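Local coordinates for uncharacterized protein (Parabacteroides merdae ATCC 43184, PDB 5BMT) that is of unknown function but has an immunoglobulin-like fold and probably an OB-type domain, as in the lipoprotein BF3042 family, at residues Thr187-Ser190 with Met191-Lys195. Residues are numbered along the deposited sequence; the frame is centred on the assembly and turned at random.
Sequences TLYS and MLKGK. With SO4 (sulfate ion), chain D.
Tyr189 O accepts the backbone N-H of Lys193, 2.8 Å from Lys193 N. This is one turn of helix 186-198, which follows strand 173-184 and packs Leu188 and Leu192 against strand 153-167. One residue earlier, Leu188 O takes the N-H of Leu192, with Leu192 N at 2.9 Å. On the polar side, Lys193 CD lies 3.7 Å from Tyr189 CE2 and approaches the ring obliquely. Lys193 has CG anti to its backbone N (chi1 170°), and its chain runs out extended past the ring. Its NZ forms a salt bridge with Glu236, which also accepts the hydrogen bond of Tyr189 OH. With an alanine in place of Tyr189, Glu236 would probably lose its hydroxyl partner and the Lys193 chain the ring it lies against. A sulfate, probably from the crystallisation liquor, sits beside this pair. Its O2 lies in the ring plane at the edge of Tyr189, and Lys193 NZ reaches that oxygen only weakly, at 3.3 Å. In one of its two conformers, Ser190 OG comes 2.8 Å from sulfate O1, but it also bonds Gly186 O, so this link is not settled. On the buried side, Leu188 CD1 meets Leu192 CD1 at 3.7 Å.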
ATOM      1  N   THR A 187     -12.171   1.474   5.471  1.00 15.78           N
ATOM      2  CA  THR A 187     -12.934   2.574   6.073  1.00 15.99           C
ATOM      3  C   THR A 187     -12.485   3.914   5.503  1.00 16.73           C
ATOM      4  O   THR A 187     -13.321   4.819   5.380  1.00 17.83           O
ATOM      5  CB  THR A 187     -12.875   2.537   7.589  1.00 19.71           C
ATOM      6  OG1 THR A 187     -11.515   2.685   7.986  1.00 18.19           O
ATOM      7  CG2 THR A 187     -13.470   1.220   8.152  1.00 18.88           C
ATOM      8  N   LEU A 188     -11.194   4.039   5.105  1.00 15.57           N
ATOM      9  CA  LEU A 188     -10.751   5.277   4.472  1.00 15.57           C
ATOM     10  C   LEU A 188     -11.499   5.480   3.173  1.00 16.53           C
ATOM     11  O   LEU A 188     -11.988   6.577   2.897  1.00 16.67           O
ATOM     12  CB  LEU A 188      -9.242   5.229   4.200  1.00 16.12           C
ATOM     13  CG  LEU A 188      -8.686   6.507   3.575  1.00 21.85           C
ATOM     14  CD1 LEU A 188      -8.677   7.640   4.561  1.00 22.95           C
ATOM     15  CD2 LEU A 188      -7.320   6.312   3.022  1.00 25.04           C
ATOM     16  N   TYR A 189     -11.613   4.407   2.373  1.00 13.83           N
ATOM     17  CA  TYR A 189     -12.329   4.534   1.108  1.00 14.60           C
ATOM     18  C   TYR A 189     -13.768   4.979   1.323  1.00 18.19           C
ATOM     19  O   TYR A 189     -14.207   5.910   0.641  1.00 17.10           O
ATOM     20  CB  TYR A 189     -12.322   3.160   0.392  1.00 14.09           C
ATOM     21  CG  TYR A 189     -13.116   3.177  -0.900  1.00 14.99           C
ATOM     22  CD1 TYR A 189     -12.507   3.524  -2.108  1.00 15.67           C
ATOM     23  CD2 TYR A 189     -14.470   2.854  -0.914  1.00 17.18           C
ATOM     24  CE1 TYR A 189     -13.234   3.558  -3.299  1.00 17.32           C
ATOM     25  CE2 TYR A 189     -15.201   2.862  -2.104  1.00 17.30           C
ATOM     26  CZ  TYR A 189     -14.571   3.202  -3.293  1.00 20.02           C
ATOM     27  OH  TYR A 189     -15.309   3.249  -4.457  1.00 21.96           O
ATOM     28  N   SER A 190     -14.503   4.321   2.239  1.00 15.98           N
ATOM     29  CA  SER A 190     -15.906   4.656   2.472  0.80 16.37           C
ATOM     30  C   SER A 190     -16.048   6.090   2.941  1.00 20.11           C
ATOM     31  O   SER A 190     -16.951   6.796   2.464  1.00 20.77           O
ATOM     32  CB  SER A 190     -16.531   3.707   3.489  0.80 19.48           C
ATOM     33  OG  SER A 190     -16.479   2.381   2.990  0.80 22.16           O
HETATM   34  N   MSE A 191     -15.141   6.549   3.837  1.00 16.89           N
HETATM   35  CA  MSE A 191     -15.243   7.900   4.348  0.70 16.29           C
HETATM   36  C   MSE A 191     -14.943   8.926   3.259  1.00 20.07           C
HETATM   37  O   MSE A 191     -15.726   9.880   3.118  1.00 21.21           O
HETATM   38  CB  MSE A 191     -14.313   8.088   5.542  0.70 17.60           C
HETATM   39  CG  MSE A 191     -14.456   9.457   6.195  0.70 22.18           C
HETATM   40 SE   MSE A 191     -13.193   9.660   7.633  0.56 26.91          SE
HETATM   41  CE  MSE A 191     -11.650   9.706   6.603  0.70 23.21           C
ATOM     42  N   LEU A 192     -13.833   8.770   2.530  1.00 18.40           N
ATOM     43  CA  LEU A 192     -13.487   9.758   1.497  1.00 17.90           C
ATOM     44  C   LEU A 192     -14.434   9.688   0.310  1.00 20.03           C
ATOM     45  O   LEU A 192     -14.700  10.732  -0.290  1.00 19.64           O
ATOM     46  CB  LEU A 192     -12.027   9.653   1.058  1.00 16.57           C
ATOM     47  CG  LEU A 192     -11.016   9.843   2.216  1.00 19.82           C
ATOM     48  CD1 LEU A 192      -9.579   9.772   1.708  1.00 19.86           C
ATOM     49  CD2 LEU A 192     -11.233  11.173   2.924  1.00 22.27           C
ATOM     50  N   LYS A 193     -14.992   8.508  -0.012  1.00 17.25           N
ATOM     51  CA  LYS A 193     -15.990   8.428  -1.078  1.00 17.38           C
ATOM     52  C   LYS A 193     -17.214   9.269  -0.703  1.00 22.79           C
ATOM     53  O   LYS A 193     -17.757   9.976  -1.558  1.00 22.27           O
ATOM     54  CB  LYS A 193     -16.399   6.978  -1.352  1.00 18.44           C
ATOM     55  CG  LYS A 193     -17.608   6.828  -2.278  1.00 19.96           C
ATOM     56  CD  LYS A 193     -17.916   5.369  -2.514  1.00 22.92           C
ATOM     57  CE  LYS A 193     -19.212   5.187  -3.270  1.00 40.18           C
ATOM     58  NZ  LYS A 193     -19.698   3.781  -3.185  1.00 42.79           N
ATOM     59  N   GLY A 194     -17.642   9.177   0.558  1.00 20.86           N
ATOM     60  CA  GLY A 194     -18.798   9.922   1.038  1.00 20.26           C
ATOM     61  C   GLY A 194     -18.567  11.417   0.947  1.00 24.62           C
ATOM     62  O   GLY A 194     -19.413  12.135   0.403  1.00 25.00           O
ATOM     63  N   LYS A 195     -17.383  11.893   1.406  1.00 20.28           N
ATOM     64  CA  LYS A 195     -17.042  13.324   1.377  1.00 19.48           C
ATOM     65  C   LYS A 195     -16.861  13.845  -0.060  1.00 23.28           C
ATOM     66  O   LYS A 195     -17.379  14.905  -0.401  1.00 24.95           O
ATOM     67  CB  LYS A 195     -15.740  13.592   2.167  1.00 21.11           C
ATOM     68  CG  LYS A 195     -15.846  13.347   3.669  1.00 30.78           C
ATOM     69  CD  LYS A 195     -14.499  13.545   4.356  1.00 33.11           C
ATOM     70  CE  LYS A 195     -14.537  13.237   5.840  1.00 40.63           C
ATOM     71  NZ  LYS A 195     -15.064  14.366   6.642  1.00 48.99           N
TER
HETATM   72  S   SO4 D 302     -18.487   1.548   0.298  0.50 51.38           S
HETATM   73  O1  SO4 D 302     -17.291   0.838   0.744  0.50 51.61           O
HETATM   74  O2  SO4 D 302     -18.613   1.420  -1.156  0.50 50.88           O
HETATM   75  O3  SO4 D 302     -19.662   0.964   0.949  0.50 51.71           O
HETATM   76  O4  SO4 D 302     -18.392   2.963   0.653  0.50 50.09           O